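Local coordinates for hypothetical protein TM1553 (Thermotoga maritima, PDB 1VRM) that probably catalyses magnesium-dependent transfer of FMN from FAD onto other proteins, as an ApbE-family flavin transferase, at residues S29-V33 / I48-M52; T106-E112 / G157-D161; L162-A166 / T273-A277. All coordinates share one frame; numbering follows the deposited sequence.

The contacts follow one another along the chain in the order 1, 2, 3. Contact 1 lays helix 41-58 on strand 28-35 of the eight-stranded antiparallel sheet. Contact 2 ties the start of helix 108-114 to the loop that follows strand 151-154. That loop runs straight on from 157-161 into 162-166, where contact 3 joins it to helix 272-296. The centre of contact 3 lies about 3 Å from the centre of the chain. It is about 16 Å from the centres of contacts 1 and 2, which are about 27 Å apart. Helix 166-181 starts at contact 3 and also packs on I48 and M52. Residues 157-166 thus run from helix 108-114 to helix 272-296, where the flavin-transferase site probably lies.

Contact 1 of 3, residues S29-V33 / I48-M52; sequences SVRIV and ILEDM
V30 and I32 of the strand meet I48, L49 and M52 of the helix through apolar side chains. The aliphatic part centres on I32. Its CD1 lies 3.8 Å from I48 CG2 and 3.9 Å from L49 CB. I32 CD1 also rests on L49 N, at 3.8 Å. The CG1 branch points away from the carbonyl carbon (chi1 -61°), and this carries CD1 across to the first turn of the segment. The two isoleucines lie antiparallel, side by side, each reaching past the other. I48 CD1 thereby comes to lie 4.0 Å from I32 CG2, so each isoleucine is touched on both branches. V30 meets L49 obliquely, with CG2 4.0 Å from L49 CD1.

The packing joins one face of the antiparallel sheet to helix 41-58. The axes of 29-33 and 48-52 run roughly antiparallel (152°) and approach to 10.1 Å. Strand 28-35 is an inner strand, flanked by strands 19-25 and 186-191. Helix 166-181 packs beside helix 41-58, with A174 and I177 against I48.

The selenium contact is made by M52, a selenomethionine. Its chain reaches out toward V30, tip to tip, and SE sits 4.0 Å from V30 CB. A bend at the last torsion (chi3 128°) turns CE alongside V30 CG1. I32 CD1 touches the same selenium more distantly, at 4.3 Å.

The polar groups of both segments are turned elsewhere. R31 points from the other face of the strand and forms a salt bridge with E20. D51 forms salt bridges with R173 and R54.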
loop_
_atom_site.group_PDB
_atom_site.type_symbol
_atom_site.label_atom_id
_atom_site.label_comp_id
_atom_site.label_asym_id
_atom_site.label_seq_id
_atom_site.Cartn_x
_atom_site.Cartn_y
_atom_site.Cartn_z
ATOM N N SER A 29 -3.787 1.784 -11.913
ATOM C CA SER A 29 -5.087 2.161 -12.420
ATOM C C SER A 29 -6.002 2.348 -11.210
ATOM O O SER A 29 -5.861 1.642 -10.201
ATOM C CB SER A 29 -5.639 1.106 -13.379
ATOM O OG SER A 29 -5.572 -0.137 -12.757
ATOM N N VAL A 30 -6.932 3.295 -11.319
ATOM C CA VAL A 30 -7.908 3.602 -10.283
ATOM C C VAL A 30 -9.309 3.558 -10.860
ATOM O O VAL A 30 -9.498 3.797 -12.058
ATOM C CB VAL A 30 -7.632 4.951 -9.584
ATOM C CG1 VAL A 30 -6.219 4.981 -9.014
ATOM C CG2 VAL A 30 -7.817 6.113 -10.509
ATOM N N ARG A 31 -10.280 3.248 -10.012
ATOM C CA ARG A 31 -11.674 3.163 -10.388
ATOM C C ARG A 31 -12.478 3.762 -9.251
ATOM O O ARG A 31 -12.274 3.418 -8.063
ATOM C CB ARG A 31 -12.028 1.718 -10.658
ATOM C CG ARG A 31 -13.434 1.439 -11.011
ATOM C CD ARG A 31 -13.475 -0.060 -11.186
ATOM N NE ARG A 31 -14.763 -0.466 -11.638
ATOM C CZ ARG A 31 -15.223 -1.694 -11.543
ATOM N NH1 ARG A 31 -14.492 -2.643 -10.966
ATOM N NH2 ARG A 31 -16.436 -1.948 -12.009
ATOM N N ILE A 32 -13.358 4.679 -9.575
ATOM C CA ILE A 32 -14.123 5.373 -8.573
ATOM C C ILE A 32 -15.598 5.120 -8.919
ATOM O O ILE A 32 -16.006 5.425 -10.022
ATOM C CB ILE A 32 -13.814 6.869 -8.627
ATOM C CG1 ILE A 32 -12.326 7.182 -8.357
ATOM C CG2 ILE A 32 -14.704 7.640 -7.646
ATOM C CD1 ILE A 32 -11.857 8.458 -9.008
ATOM N N VAL A 33 -16.371 4.543 -8.015
ATOM C CA VAL A 33 -17.751 4.136 -8.314
ATOM C C VAL A 33 -18.590 4.727 -7.197
ATOM O O VAL A 33 -18.375 4.443 -6.014
ATOM C CB VAL A 33 -17.909 2.644 -8.346
ATOM C CG1 VAL A 33 -19.362 2.255 -8.400
ATOM C CG2 VAL A 33 -17.101 2.064 -9.489
ATOM N N ILE A 48 -12.492 13.233 -5.998
ATOM C CA ILE A 48 -11.702 12.087 -5.538
ATOM C C ILE A 48 -10.477 11.857 -6.438
ATOM O O ILE A 48 -9.348 11.718 -5.975
ATOM C CB ILE A 48 -12.562 10.820 -5.483
ATOM C CG1 ILE A 48 -13.530 10.876 -4.325
ATOM C CG2 ILE A 48 -11.647 9.595 -5.384
ATOM C CD1 ILE A 48 -14.569 9.811 -4.328
ATOM N N LEU A 49 -10.665 11.886 -7.750
ATOM C CA LEU A 49 -9.555 11.706 -8.668
ATOM C C LEU A 49 -8.517 12.792 -8.494
ATOM O O LEU A 49 -7.280 12.539 -8.496
ATOM C CB LEU A 49 -10.044 11.702 -10.110
ATOM C CG LEU A 49 -8.916 11.380 -11.114
ATOM C CD1 LEU A 49 -8.179 10.042 -10.889
ATOM C CD2 LEU A 49 -9.520 11.477 -12.536
ATOM N N GLU A 50 -8.995 14.019 -8.308
ATOM C CA GLU A 50 -8.027 15.130 -8.091
ATOM C C GLU A 50 -7.179 14.851 -6.850
ATOM O O GLU A 50 -5.962 15.053 -6.871
ATOM C CB GLU A 50 -8.745 16.452 -7.932
ATOM C CG GLU A 50 -9.433 16.886 -9.220
ATOM C CD GLU A 50 -10.238 18.194 -9.025
ATOM O OE1 GLU A 50 -10.197 18.803 -7.932
ATOM O OE2 GLU A 50 -10.925 18.558 -9.996
ATOM N N ASP A 51 -7.808 14.397 -5.778
ATOM C CA ASP A 51 -7.029 14.102 -4.540
ATOM C C ASP A 51 -6.044 12.945 -4.758
ATOM O O ASP A 51 -4.906 12.971 -4.273
ATOM C CB ASP A 51 -7.957 13.817 -3.396
ATOM C CG ASP A 51 -7.271 13.908 -2.067
ATOM O OD1 ASP A 51 -6.718 14.989 -1.799
ATOM O OD2 ASP A 51 -7.303 12.909 -1.283
HETATM N N MSE A 52 -6.486 11.921 -5.470
HETATM C CA MSE A 52 -5.606 10.766 -5.741
HETATM C C MSE A 52 -4.375 11.204 -6.529
HETATM O O MSE A 52 -3.240 10.778 -6.233
HETATM C CB MSE A 52 -6.349 9.641 -6.462
HETATM C CG MSE A 52 -7.333 9.024 -5.575
HETATM SE SE MSE A 52 -8.362 7.677 -6.692
HETATM C CE MSE A 52 -8.114 6.097 -5.478
#

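Contact 2 of 3, residues T106-E112 / G157-D161; sequences TVGRLLE and GVKID
K159 and E112 cross at about a right angle and join at their charged ends. With R109 they form a salt-bridge network over the first turns of helix 108-114. Its R109-E112 leg is long, and the place of E112 OE1 is less sure. K159 is extended beyond CG, and so is E112. K159 NZ reaches E112 OE2 at 2.7 Å, on the syn lone pair of that oxygen.

R109 crosses K159 obliquely, and its CD packs 3.8 Å from K159 CG. The arginine chain folds back at chi2 and chi3 (-71° and -63°), which brings the guanidinium edge round to G157. NH1 donates to G157 O at 2.8 Å, with a nearly straight angle of 164°. The oxygen lies almost in the guanidinium plane. The nitrogen stands above the carbonyl plane and not on a lone pair.

L111 meets D161 at about a right angle. L111 CD1 sits over the face of the carboxylate, 3.8 Å from D161 CG. D161 OD2 accepts from G163 N. It also hydrogen-bonds an unidentified ligand, probably from the crystallisation liquor, which may mark a pocket.

Closer to the backbone, the segments press tightly together at G108. Its N makes a weak hydrogen bond to K159 O, at 3.1 Å. G108 CA and T106 CA each approach K159 O at 3.3 Å as CA-H...O contacts. V107 holds the N-cap position of the helix. One water stitches the two backbones: it probably donates to T106 O, and accepts from R109 N at 3.1 Å and from K159 N at 2.9 Å.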
loop_
_atom_site.group_PDB
_atom_site.type_symbol
_atom_site.label_atom_id
_atom_site.label_comp_id
_atom_site.label_asym_id
_atom_site.label_seq_id
_atom_site.Cartn_x
_atom_site.Cartn_y
_atom_site.Cartn_z
ATOM N N THR A 106 11.567 3.111 4.796
ATOM C CA THR A 106 12.908 3.511 4.397
ATOM C C THR A 106 13.626 2.513 3.474
ATOM O O THR A 106 14.839 2.449 3.427
ATOM C CB THR A 106 13.783 3.807 5.614
ATOM O OG1 THR A 106 13.959 2.593 6.351
ATOM C CG2 THR A 106 13.142 4.891 6.512
ATOM N N VAL A 107 12.844 1.753 2.724
ATOM C CA VAL A 107 13.395 0.944 1.625
ATOM C C VAL A 107 13.810 1.788 0.404
ATOM O O VAL A 107 14.206 1.221 -0.609
ATOM C CB VAL A 107 12.385 -0.165 1.168
ATOM C CG1 VAL A 107 12.241 -1.248 2.246
ATOM C CG2 VAL A 107 11.071 0.422 0.851
ATOM N N GLY A 108 13.779 3.128 0.476
ATOM C CA GLY A 108 14.067 3.943 -0.663
ATOM C C GLY A 108 15.436 3.697 -1.279
ATOM O O GLY A 108 15.567 3.597 -2.487
ATOM N N ARG A 109 16.509 3.642 -0.456
ATOM C CA ARG A 109 17.832 3.421 -1.013
ATOM C C ARG A 109 17.923 2.073 -1.752
ATOM O O ARG A 109 18.601 1.963 -2.771
ATOM C CB ARG A 109 18.945 3.514 0.036
ATOM C CG ARG A 109 19.186 4.904 0.589
ATOM C CD ARG A 109 19.807 5.862 -0.348
ATOM N NE ARG A 109 21.137 5.419 -0.731
ATOM C CZ ARG A 109 22.278 5.672 -0.055
ATOM N NH1 ARG A 109 22.259 6.367 1.059
ATOM N NH2 ARG A 109 23.449 5.258 -0.554
ATOM N N LEU A 110 17.284 1.045 -1.199
ATOM C CA LEU A 110 17.290 -0.258 -1.851
ATOM C C LEU A 110 16.469 -0.242 -3.157
ATOM O O LEU A 110 16.921 -0.781 -4.173
ATOM C CB LEU A 110 16.755 -1.340 -0.903
ATOM C CG LEU A 110 17.707 -1.785 0.189
ATOM C CD1 LEU A 110 16.911 -2.462 1.264
ATOM C CD2 LEU A 110 18.790 -2.723 -0.387
ATOM N N LEU A 111 15.308 0.390 -3.135
ATOM C CA LEU A 111 14.460 0.474 -4.369
ATOM C C LEU A 111 15.259 1.187 -5.455
ATOM O O LEU A 111 15.262 0.795 -6.602
ATOM C CB LEU A 111 13.141 1.155 -4.099
ATOM C CG LEU A 111 12.247 0.317 -3.187
ATOM C CD1 LEU A 111 11.086 1.145 -2.751
ATOM C CD2 LEU A 111 11.751 -0.918 -3.883
ATOM N N GLU A 112 15.998 2.213 -5.065
ATOM C CA GLU A 112 16.771 3.002 -6.025
ATOM C C GLU A 112 17.910 2.128 -6.634
ATOM O O GLU A 112 18.169 2.084 -7.846
ATOM C CB GLU A 112 17.259 4.218 -5.248
ATOM C CG GLU A 112 17.828 5.298 -5.978
ATOM C CD GLU A 112 18.324 6.362 -4.997
ATOM O OE1 GLU A 112 19.143 6.039 -4.114
ATOM O OE2 GLU A 112 17.893 7.506 -5.131
ATOM N N GLY A 157 21.757 8.405 5.490
ATOM C CA GLY A 157 21.508 8.367 4.071
ATOM C C GLY A 157 20.234 7.651 3.705
ATOM O O GLY A 157 20.017 7.334 2.526
ATOM N N VAL A 158 19.319 7.476 4.644
ATOM C CA VAL A 158 18.089 6.751 4.278
ATOM C C VAL A 158 17.214 7.626 3.375
ATOM O O VAL A 158 17.272 8.864 3.422
ATOM C CB VAL A 158 17.264 6.208 5.439
ATOM C CG1 VAL A 158 18.038 5.293 6.339
ATOM C CG2 VAL A 158 16.633 7.309 6.201
ATOM N N LYS A 159 16.397 6.959 2.577
ATOM C CA LYS A 159 15.403 7.603 1.777
ATOM C C LYS A 159 14.046 6.931 2.032
ATOM O O LYS A 159 13.939 5.710 2.117
ATOM C CB LYS A 159 15.726 7.544 0.306
ATOM C CG LYS A 159 16.981 8.392 -0.064
ATOM C CD LYS A 159 17.122 8.489 -1.549
ATOM C CE LYS A 159 18.093 9.576 -2.036
ATOM N NZ LYS A 159 18.151 9.736 -3.563
ATOM N N ILE A 160 13.026 7.759 2.137
ATOM C CA ILE A 160 11.640 7.332 2.428
ATOM C C ILE A 160 10.967 7.002 1.105
ATOM O O ILE A 160 11.081 7.750 0.126
ATOM C CB ILE A 160 10.889 8.486 3.116
ATOM C CG1 ILE A 160 11.510 8.759 4.510
ATOM C CG2 ILE A 160 9.421 8.228 3.137
ATOM C CD1 ILE A 160 11.084 10.050 5.163
ATOM N N ASP A 161 10.244 5.900 1.064
ATOM C CA ASP A 161 9.367 5.576 -0.062
ATOM C C ASP A 161 8.036 5.128 0.560
ATOM O O ASP A 161 8.025 4.223 1.399
ATOM C CB ASP A 161 9.883 4.456 -0.970
ATOM C CG ASP A 161 8.891 4.206 -2.145
ATOM O OD1 ASP A 161 8.963 4.906 -3.188
ATOM O OD2 ASP A 161 7.988 3.360 -1.992
HETATM O O HOH W 1 16.737 4.047 2.565
#

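Contact 3 of 3, residues L162-A166 / T273-A277; sequences LGGIA and TTADA
I165 and T273 make the tight half of this contact. I165 CG1 lies 3.6 Å from T273 CG2, and the two side chains cross obliquely. Both branches stand opposite their own backbone N. For I165 (chi1 -165°) this carries CG1 and CD1 across to T273 CG2. CD1 also meets A277 CB, but more loosely, at 4.3 Å. F95 of helix 83-98 packs on I165 and A277 from outside the two segments. The hydroxyl of T273 takes no part in this packing; its OG1 is hydrogen-bonded to D172.

The loop itself is held in a tight turn. L162 O accepts from both I165 N and A166 N, and I165 is the N-cap of helix 166-181.

The other half is polar and carries a bridging water. The D276 chi1 of -165° aims the buried carboxylate at the loop. OD2 comes 3.2 Å from I165 C and is hydrogen-bonded to G168 N, in the first turn of helix 166-181. The water donates to D276 OD2 at 2.6 Å and to G163 O at 2.5 Å, linking helix and loop. The oxygens on this side cluster without bonding each other: G164 O is 3.2 Å from D276 OD1 and 3.4 Å from D276 O. The D194 carboxylate is a like charge near OD1, and the gathered oxygens would probably suit a cation. An unidentified ligand, probably from the crystallisation liquor, is hydrogen-bonded to OD1.

By family analogy alone, G164 O facing D276, with T280 one helical turn further on, is consistent with the magnesium site of ApbE-family flavin transferases.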
loop_
_atom_site.group_PDB
_atom_site.type_symbol
_atom_site.label_atom_id
_atom_site.label_comp_id
_atom_site.label_asym_id
_atom_site.label_seq_id
_atom_site.Cartn_x
_atom_site.Cartn_y
_atom_site.Cartn_z
ATOM N N LEU A 162 6.949 5.790 0.153
ATOM C CA LEU A 162 5.612 5.564 0.748
ATOM C C LEU A 162 4.722 4.677 -0.136
ATOM O O LEU A 162 3.510 4.583 0.107
ATOM C CB LEU A 162 4.913 6.908 1.047
ATOM C CG LEU A 162 5.599 7.780 2.103
ATOM C CD1 LEU A 162 4.879 9.046 2.465
ATOM C CD2 LEU A 162 5.831 6.983 3.406
ATOM N N GLY A 163 5.302 3.974 -1.106
ATOM C CA GLY A 163 4.508 3.212 -2.035
ATOM C C GLY A 163 3.747 2.073 -1.344
ATOM O O GLY A 163 2.749 1.573 -1.894
ATOM N N GLY A 164 4.195 1.644 -0.157
ATOM C CA GLY A 164 3.556 0.536 0.546
ATOM C C GLY A 164 2.346 0.953 1.373
ATOM O O GLY A 164 1.659 0.096 1.918
ATOM N N ILE A 165 2.083 2.265 1.466
ATOM C CA ILE A 165 0.993 2.791 2.275
ATOM C C ILE A 165 0.159 3.869 1.562
ATOM O O ILE A 165 -0.961 4.185 1.983
ATOM C CB ILE A 165 1.556 3.283 3.683
ATOM C CG1 ILE A 165 0.456 3.494 4.701
ATOM C CG2 ILE A 165 2.482 4.508 3.510
ATOM C CD1 ILE A 165 0.967 3.801 6.096
ATOM N N ALA A 166 0.708 4.453 0.487
ATOM C CA ALA A 166 0.101 5.642 -0.111
ATOM C C ALA A 166 -1.231 5.353 -0.787
ATOM O O ALA A 166 -2.123 6.208 -0.736
ATOM C CB ALA A 166 1.065 6.246 -1.117
ATOM N N THR A 273 -5.529 2.244 4.804
ATOM C CA THR A 273 -4.183 2.504 5.215
ATOM C C THR A 273 -3.618 1.252 5.953
ATOM O O THR A 273 -2.517 0.776 5.651
ATOM C CB THR A 273 -4.100 3.734 6.111
ATOM O OG1 THR A 273 -4.616 4.870 5.407
ATOM C CG2 THR A 273 -2.660 3.972 6.517
ATOM N N THR A 274 -4.382 0.750 6.910
ATOM C CA THR A 274 -4.002 -0.445 7.659
ATOM C C THR A 274 -3.865 -1.667 6.718
ATOM O O THR A 274 -2.880 -2.411 6.790
ATOM C CB THR A 274 -5.037 -0.736 8.733
ATOM O OG1 THR A 274 -5.053 0.371 9.626
ATOM C CG2 THR A 274 -4.737 -2.037 9.508
ATOM N N ALA A 275 -4.844 -1.872 5.842
ATOM C CA ALA A 275 -4.843 -3.028 4.983
ATOM C C ALA A 275 -3.633 -2.974 4.056
ATOM O O ALA A 275 -3.000 -3.995 3.798
ATOM C CB ALA A 275 -6.143 -3.103 4.161
ATOM N N ASP A 276 -3.315 -1.780 3.533
ATOM C CA ASP A 276 -2.190 -1.608 2.596
ATOM C C ASP A 276 -0.846 -1.873 3.321
ATOM O O ASP A 276 -0.049 -2.686 2.862
ATOM C CB ASP A 276 -2.240 -0.184 1.996
ATOM C CG ASP A 276 -1.376 -0.001 0.787
ATOM O OD1 ASP A 276 -0.899 -0.994 0.238
ATOM O OD2 ASP A 276 -1.202 1.205 0.395
ATOM N N ALA A 277 -0.600 -1.201 4.468
ATOM C CA ALA A 277 0.672 -1.373 5.182
ATOM C C ALA A 277 0.859 -2.820 5.629
ATOM O O ALA A 277 1.941 -3.391 5.525
ATOM C CB ALA A 277 0.800 -0.474 6.369
HETATM O O HOH W 2 0.213 1.544 -1.731
#